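Local coordinates for fimbrin (Schizosaccharomyces pombe, PDB 1RT8), which binds and crosslinks actin filaments and takes part in cell polarity, cytokinesis, mating and spore formation, at residues L52-K56 against E68-K73; E194-V198 against S209-L213. All blocks are in the same frame, centred on the assembly; numbering follows the deposited sequence.

Interaction 1 of 2, residues L52-K56 against E68-K73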
ATOM      1  N   LEU A  52       6.717 -15.127   9.088  1.00 27.00           N
ATOM      2  CA  LEU A  52       5.408 -15.768   8.915  1.00 28.07           C
ATOM      3  C   LEU A  52       4.235 -14.947   9.458  1.00 24.85           C
ATOM      4  O   LEU A  52       3.241 -14.734   8.759  1.00 25.32           O
ATOM      5  CB  LEU A  52       5.418 -17.170   9.549  1.00 27.78           C
ATOM      6  CG  LEU A  52       6.315 -18.163   8.798  1.00 29.88           C
ATOM      7  CD1 LEU A  52       6.391 -19.483   9.553  1.00 33.74           C
ATOM      8  CD2 LEU A  52       5.773 -18.379   7.402  1.00 31.44           C
ATOM      9  N   ILE A  53       4.349 -14.493  10.701  1.00 24.44           N
ATOM     10  CA  ILE A  53       3.302 -13.691  11.322  1.00 25.50           C
ATOM     11  C   ILE A  53       3.018 -12.442  10.502  1.00 27.55           C
ATOM     12  O   ILE A  53       1.855 -12.114  10.244  1.00 27.83           O
ATOM     13  CB  ILE A  53       3.703 -13.265  12.741  1.00 24.82           C
ATOM     14  CG1 ILE A  53       3.707 -14.493  13.658  1.00 27.02           C
ATOM     15  CG2 ILE A  53       2.759 -12.198  13.256  1.00 24.65           C
ATOM     16  CD1 ILE A  53       4.102 -14.190  15.082  1.00 29.20           C
ATOM     17  N   LEU A  54       4.076 -11.745  10.091  1.00 25.51           N
ATOM     18  CA  LEU A  54       3.900 -10.532   9.293  1.00 25.76           C
ATOM     19  C   LEU A  54       3.255 -10.821   7.946  1.00 23.77           C
ATOM     20  O   LEU A  54       2.393 -10.068   7.497  1.00 24.25           O
ATOM     21  CB  LEU A  54       5.246  -9.828   9.096  1.00 24.45           C
ATOM     22  CG  LEU A  54       5.772  -9.208  10.390  1.00 24.06           C
ATOM     23  CD1 LEU A  54       7.185  -8.662  10.184  1.00 24.57           C
ATOM     24  CD2 LEU A  54       4.817  -8.113  10.836  1.00 22.83           C
ATOM     25  N   SER A  55       3.670 -11.911   7.298  1.00 26.05           N
ATOM     26  CA  SER A  55       3.103 -12.290   6.005  1.00 25.97           C
ATOM     27  C   SER A  55       1.611 -12.552   6.170  1.00 26.44           C
ATOM     28  O   SER A  55       0.807 -12.190   5.304  1.00 25.24           O
ATOM     29  CB  SER A  55       3.787 -13.552   5.452  1.00 27.04           C
ATOM     30  OG  SER A  55       5.112 -13.282   5.028  1.00 28.19           O
ATOM     31  N   LYS A  56       1.251 -13.194   7.279  1.00 26.89           N
ATOM     32  CA  LYS A  56      -0.149 -13.488   7.577  1.00 27.05           C
ATOM     33  C   LYS A  56      -0.921 -12.181   7.808  1.00 25.64           C
ATOM     34  O   LYS A  56      -2.040 -12.011   7.320  1.00 27.16           O
ATOM     35  CB  LYS A  56      -0.254 -14.378   8.823  1.00 29.15           C
ATOM     36  CG  LYS A  56       0.278 -15.796   8.650  1.00 30.92           C
ATOM     37  CD  LYS A  56      -0.650 -16.633   7.791  1.00 32.78           C
ATOM     38  CE  LYS A  56      -0.210 -18.109   7.767  1.00 34.53           C
ATOM     39  NZ  LYS A  56      -1.231 -18.947   7.071  1.00 32.96           N
ATOM     40  N   GLU A  68       1.173 -17.735   0.005  1.00 27.04           N
ATOM     41  CA  GLU A  68       1.908 -18.329   1.111  1.00 28.03           C
ATOM     42  C   GLU A  68       2.729 -19.572   0.793  1.00 27.69           C
ATOM     43  O   GLU A  68       3.590 -19.967   1.578  1.00 25.98           O
ATOM     44  CB  GLU A  68       0.953 -18.589   2.274  1.00 29.72           C
ATOM     45  CG  GLU A  68       0.097 -17.375   2.597  1.00 32.74           C
ATOM     46  CD  GLU A  68      -0.605 -17.490   3.938  1.00 36.77           C
ATOM     47  OE1 GLU A  68      -0.760 -18.628   4.428  1.00 37.32           O
ATOM     48  OE2 GLU A  68      -1.009 -16.441   4.494  1.00 38.77           O
ATOM     49  N   ARG A  69       2.492 -20.187  -0.356  1.00 28.74           N
ATOM     50  CA  ARG A  69       3.277 -21.364  -0.701  1.00 30.55           C
ATOM     51  C   ARG A  69       4.739 -21.022  -1.008  1.00 31.74           C
ATOM     52  O   ARG A  69       5.543 -21.926  -1.225  1.00 30.78           O
ATOM     53  CB  ARG A  69       2.655 -22.088  -1.890  1.00 31.02           C
ATOM     54  CG  ARG A  69       1.274 -22.647  -1.594  1.00 31.81           C
ATOM     55  CD  ARG A  69       0.644 -23.149  -2.858  1.00 32.34           C
ATOM     56  NE  ARG A  69       0.647 -22.116  -3.888  1.00 34.84           N
ATOM     57  CZ  ARG A  69       0.309 -22.329  -5.153  1.00 38.23           C
ATOM     58  NH1 ARG A  69      -0.058 -23.541  -5.542  1.00 40.85           N
ATOM     59  NH2 ARG A  69       0.342 -21.333  -6.031  1.00 38.83           N
ATOM     60  N   VAL A  70       5.089 -19.732  -1.032  1.00 31.49           N
ATOM     61  CA  VAL A  70       6.482 -19.328  -1.291  1.00 30.23           C
ATOM     62  C   VAL A  70       7.252 -19.192   0.024  1.00 30.27           C
ATOM     63  O   VAL A  70       8.484 -19.129   0.035  1.00 31.39           O
ATOM     64  CB  VAL A  70       6.596 -17.951  -2.030  1.00 30.79           C
ATOM     65  CG1 VAL A  70       5.792 -17.960  -3.319  1.00 30.16           C
ATOM     66  CG2 VAL A  70       6.151 -16.820  -1.110  1.00 29.39           C
ATOM     67  N   LEU A  71       6.523 -19.153   1.134  1.00 29.59           N
ATOM     68  CA  LEU A  71       7.142 -18.997   2.442  1.00 30.93           C
ATOM     69  C   LEU A  71       7.676 -20.295   3.022  1.00 33.24           C
ATOM     70  O   LEU A  71       7.068 -21.353   2.858  1.00 33.68           O
ATOM     71  CB  LEU A  71       6.133 -18.408   3.431  1.00 29.63           C
ATOM     72  CG  LEU A  71       5.521 -17.052   3.085  1.00 27.82           C
ATOM     73  CD1 LEU A  71       4.347 -16.770   3.999  1.00 25.80           C
ATOM     74  CD2 LEU A  71       6.589 -15.972   3.207  1.00 27.55           C
ATOM     75  N   ASN A  72       8.817 -20.205   3.699  1.00 34.84           N
ATOM     76  CA  ASN A  72       9.406 -21.362   4.363  1.00 37.42           C
ATOM     77  C   ASN A  72       8.552 -21.490   5.612  1.00 41.17           C
ATOM     78  O   ASN A  72       8.418 -20.522   6.367  1.00 38.82           O
ATOM     79  CB  ASN A  72      10.853 -21.074   4.737  1.00 36.09           C
ATOM     80  CG  ASN A  72      11.714 -20.811   3.524  1.00 34.19           C
ATOM     81  OD1 ASN A  72      11.714 -21.592   2.583  1.00 31.19           O
ATOM     82  ND2 ASN A  72      12.453 -19.707   3.540  1.00 35.77           N
ATOM     83  N   LYS A  73       7.986 -22.671   5.845  1.00 45.29           N
ATOM     84  CA  LYS A  73       7.082 -22.840   6.979  1.00 50.86           C
ATOM     85  C   LYS A  73       7.465 -23.725   8.159  1.00 54.31           C
ATOM     86  O   LYS A  73       6.661 -24.551   8.590  1.00 57.20           O
ATOM     87  CB  LYS A  73       5.714 -23.284   6.453  1.00 50.56           C
ATOM     88  CG  LYS A  73       5.092 -22.295   5.485  1.00 52.59           C
ATOM     89  CD  LYS A  73       3.816 -22.827   4.874  1.00 54.96           C
ATOM     90  CE  LYS A  73       3.226 -21.828   3.896  1.00 55.78           C
ATOM     91  NZ  LYS A  73       1.989 -22.345   3.235  1.00 59.59           N
TER
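Leu52 and Leu71 stand 7.4 Å apart at their CA atoms where the first turn of helix 52-61 faces the loop that follows it, and the 3-10 turn 68-70 closes with a bond from Leu71 N to Glu68 O. The two leucine side chains run antiparallel alongside one another, CD2 of Leu52 lying 4.0 Å from CB of Leu71 and 3.6 Å from the carbonyl O of Asn72. Both methyls of Leu71 rest against the Ser55 side chain, CD1 on CB at 3.6 Å and CD2 on OG, whose polar need is met by Gly51 O one turn back. Lys56, bent at the CB-CG bond (chi2 -73°), crosses Glu68 at about a right angle and brings NZ to OE1 at 2.7 Å in a salt bridge, on the syn side and 18° out of the carboxylate plane. Asp28 and Asp30 also grip NZ, and Asn59 holds OE2 of Glu68. An alanine in place of Lys56 would probably leave Glu68, Asp28 and Asp30 without their shared cation and set the carboxylate freer to turn. Leu71 and Leu52 also touch Asn88 of helix 82-99, placing this helix-to-loop contact in the all-helical fold of the first calponin-homology domain.

Interaction 2 of 2, residues E194-V198 against S209-L213; sequences ENYTV and SRAPL
In the second calponin-homology domain, the loop running from helix 194-203 to helix 218-230 folds back on the start of the first of these helices, and Thr197 lies at the middle of the contact. Its CG2, anti to the backbone N, points into the bend of the loop, 3.6 Å from Ser209 O and close to Arg210 CA and Leu213 CG. OG1 turns the other way, beside the backbone N (chi1 -66°), where it bonds Gly193 O in the preceding turn and rests 3.6 Å from CB of Pro212. One turn earlier, Glu194 crosses Leu213 at about a right angle, its CG meeting CD2 of Leu213 at 3.6 Å; only the aliphatic part of Glu194 serves this contact, for its OE1 pairs with Arg181. The extended chain of Arg210 passes Val198 at a slant, Val198 CG2 lying over one face of the guanidinium and CG1 approaching NH2. That NH2 is bonded to Ala177 O, which fixes the far end of the arginine. A water joins the two backbones, donating to Thr197 O at 2.6 Å and to Ser209 O at 2.7 Å. Thr197 also touches Val225 of helix 218-230 and Val198 touches Leu174 of helix 162-176, so the loop closes over the start of a helix that packs against two others of this calponin-homology domain.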
ATOM      1  N   GLU A 194     -16.629  13.251  24.391  1.00 26.60           N
ATOM      2  CA  GLU A 194     -17.873  13.901  24.000  1.00 26.52           C
ATOM      3  C   GLU A 194     -18.305  13.600  22.577  1.00 26.08           C
ATOM      4  O   GLU A 194     -19.441  13.203  22.335  1.00 25.89           O
ATOM      5  CB  GLU A 194     -17.761  15.420  24.161  1.00 25.06           C
ATOM      6  CG  GLU A 194     -17.902  15.913  25.585  1.00 26.56           C
ATOM      7  CD  GLU A 194     -18.009  17.432  25.663  1.00 27.13           C
ATOM      8  OE1 GLU A 194     -17.997  18.093  24.602  1.00 29.72           O
ATOM      9  OE2 GLU A 194     -18.105  17.963  26.788  1.00 26.90           O
ATOM     10  N   ASN A 195     -17.408  13.806  21.621  1.00 27.74           N
ATOM     11  CA  ASN A 195     -17.758  13.552  20.233  1.00 27.54           C
ATOM     12  C   ASN A 195     -18.112  12.091  19.974  1.00 27.72           C
ATOM     13  O   ASN A 195     -19.004  11.799  19.177  1.00 25.27           O
ATOM     14  CB  ASN A 195     -16.640  14.042  19.313  1.00 28.25           C
ATOM     15  CG  ASN A 195     -16.561  15.567  19.283  1.00 31.38           C
ATOM     16  OD1 ASN A 195     -17.569  16.236  19.480  1.00 30.20           O
ATOM     17  ND2 ASN A 195     -15.377  16.116  19.032  1.00 32.47           N
ATOM     18  N   TYR A 196     -17.430  11.182  20.663  1.00 27.33           N
ATOM     19  CA  TYR A 196     -17.713   9.759  20.519  1.00 29.37           C
ATOM     20  C   TYR A 196     -19.127   9.478  21.037  1.00 30.22           C
ATOM     21  O   TYR A 196     -19.905   8.772  20.388  1.00 32.56           O
ATOM     22  CB  TYR A 196     -16.700   8.934  21.318  1.00 28.31           C
ATOM     23  CG  TYR A 196     -15.361   8.705  20.630  1.00 26.40           C
ATOM     24  CD1 TYR A 196     -14.209   8.481  21.388  1.00 26.07           C
ATOM     25  CD2 TYR A 196     -15.252   8.671  19.240  1.00 25.33           C
ATOM     26  CE1 TYR A 196     -12.985   8.230  20.790  1.00 24.66           C
ATOM     27  CE2 TYR A 196     -14.013   8.414  18.615  1.00 25.43           C
ATOM     28  CZ  TYR A 196     -12.887   8.195  19.405  1.00 25.79           C
ATOM     29  OH  TYR A 196     -11.656   7.939  18.836  1.00 22.45           O
ATOM     30  N   THR A 197     -19.456  10.038  22.201  1.00 30.14           N
ATOM     31  CA  THR A 197     -20.781   9.852  22.797  1.00 29.82           C
ATOM     32  C   THR A 197     -21.895  10.333  21.863  1.00 30.15           C
ATOM     33  O   THR A 197     -22.897   9.651  21.685  1.00 31.78           O
ATOM     34  CB  THR A 197     -20.900  10.604  24.136  1.00 28.70           C
ATOM     35  OG1 THR A 197     -20.005  10.022  25.091  1.00 27.99           O
ATOM     36  CG2 THR A 197     -22.323  10.521  24.676  1.00 30.03           C
ATOM     37  N   VAL A 198     -21.727  11.514  21.274  1.00 31.45           N
ATOM     38  CA  VAL A 198     -22.733  12.044  20.361  1.00 31.02           C
ATOM     39  C   VAL A 198     -22.803  11.156  19.117  1.00 32.96           C
ATOM     40  O   VAL A 198     -23.890  10.846  18.626  1.00 31.81           O
ATOM     41  CB  VAL A 198     -22.403  13.502  19.955  1.00 32.56           C
ATOM     42  CG1 VAL A 198     -23.399  14.001  18.932  1.00 32.70           C
ATOM     43  CG2 VAL A 198     -22.444  14.404  21.189  1.00 33.06           C
ATOM     44  N   SER A 209     -26.963   6.519  24.816  1.00 46.98           N
ATOM     45  CA  SER A 209     -27.533   7.810  25.183  1.00 46.16           C
ATOM     46  C   SER A 209     -26.439   8.861  25.340  1.00 44.82           C
ATOM     47  O   SER A 209     -25.251   8.556  25.215  1.00 44.31           O
ATOM     48  CB  SER A 209     -28.303   7.676  26.498  1.00 46.71           C
ATOM     49  OG  SER A 209     -28.829   8.924  26.914  1.00 51.05           O
ATOM     50  N   ARG A 210     -26.845  10.098  25.618  1.00 43.17           N
ATOM     51  CA  ARG A 210     -25.894  11.188  25.802  1.00 41.47           C
ATOM     52  C   ARG A 210     -25.561  11.372  27.282  1.00 41.35           C
ATOM     53  O   ARG A 210     -24.936  12.361  27.668  1.00 41.39           O
ATOM     54  CB  ARG A 210     -26.445  12.500  25.220  1.00 40.43           C
ATOM     55  CG  ARG A 210     -26.500  12.560  23.686  1.00 39.57           C
ATOM     56  CD  ARG A 210     -26.813  13.985  23.187  1.00 38.79           C
ATOM     57  NE  ARG A 210     -26.808  14.089  21.726  1.00 37.38           N
ATOM     58  CZ  ARG A 210     -26.892  15.234  21.046  1.00 38.18           C
ATOM     59  NH1 ARG A 210     -26.992  16.389  21.680  1.00 36.84           N
ATOM     60  NH2 ARG A 210     -26.870  15.227  19.719  1.00 36.94           N
ATOM     61  N   ALA A 211     -25.960  10.409  28.106  1.00 40.72           N
ATOM     62  CA  ALA A 211     -25.703  10.477  29.543  1.00 40.34           C
ATOM     63  C   ALA A 211     -24.221  10.668  29.900  1.00 40.21           C
ATOM     64  O   ALA A 211     -23.897  11.388  30.841  1.00 39.89           O
ATOM     65  CB  ALA A 211     -26.250   9.225  30.232  1.00 41.44           C
ATOM     66  N   PRO A 212     -23.302  10.016  29.163  1.00 39.05           N
ATOM     67  CA  PRO A 212     -21.880  10.185  29.486  1.00 37.43           C
ATOM     68  C   PRO A 212     -21.448  11.655  29.472  1.00 35.06           C
ATOM     69  O   PRO A 212     -20.508  12.049  30.164  1.00 34.38           O
ATOM     70  CB  PRO A 212     -21.183   9.362  28.405  1.00 37.23           C
ATOM     71  CG  PRO A 212     -22.167   8.263  28.153  1.00 38.81           C
ATOM     72  CD  PRO A 212     -23.476   9.009  28.102  1.00 38.22           C
ATOM     73  N   LEU A 213     -22.135  12.460  28.674  1.00 33.79           N
ATOM     74  CA  LEU A 213     -21.814  13.880  28.596  1.00 35.52           C
ATOM     75  C   LEU A 213     -21.907  14.517  29.982  1.00 36.80           C
ATOM     76  O   LEU A 213     -21.220  15.500  30.269  1.00 35.11           O
ATOM     77  CB  LEU A 213     -22.769  14.580  27.628  1.00 33.27           C
ATOM     78  CG  LEU A 213     -22.627  14.165  26.161  1.00 35.35           C
ATOM     79  CD1 LEU A 213     -23.697  14.846  25.305  1.00 35.02           C
ATOM     80  CD2 LEU A 213     -21.237  14.530  25.673  1.00 33.70           C
TER
HETATM   81  O   HOH W   1     -23.413   7.737  23.385  1.00 30.34           O

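In the fold
Interactions 1 and 2 lie in successive calponin-homology domains of the first actin-binding region, with centres 44 Å apart and nearest atoms about 24 Å apart, so they do not touch. Each joins the first turn of a helix to the loop after it, and each is partly buried, with Leu71 in interaction 1 and Pro212 in interaction 2 bringing buried residues from the loop side. Their chemistry differs: residues 52-56 and 68-73 are tied by a direct salt bridge beside leucine packing, whereas 194-198 and 209-213 meet through van der Waals contacts and a bridging water. Interaction 1 lies nearer the centre of the chain, its loop also touching helix 467-483 in the second actin-binding region; interaction 2 lies farther out.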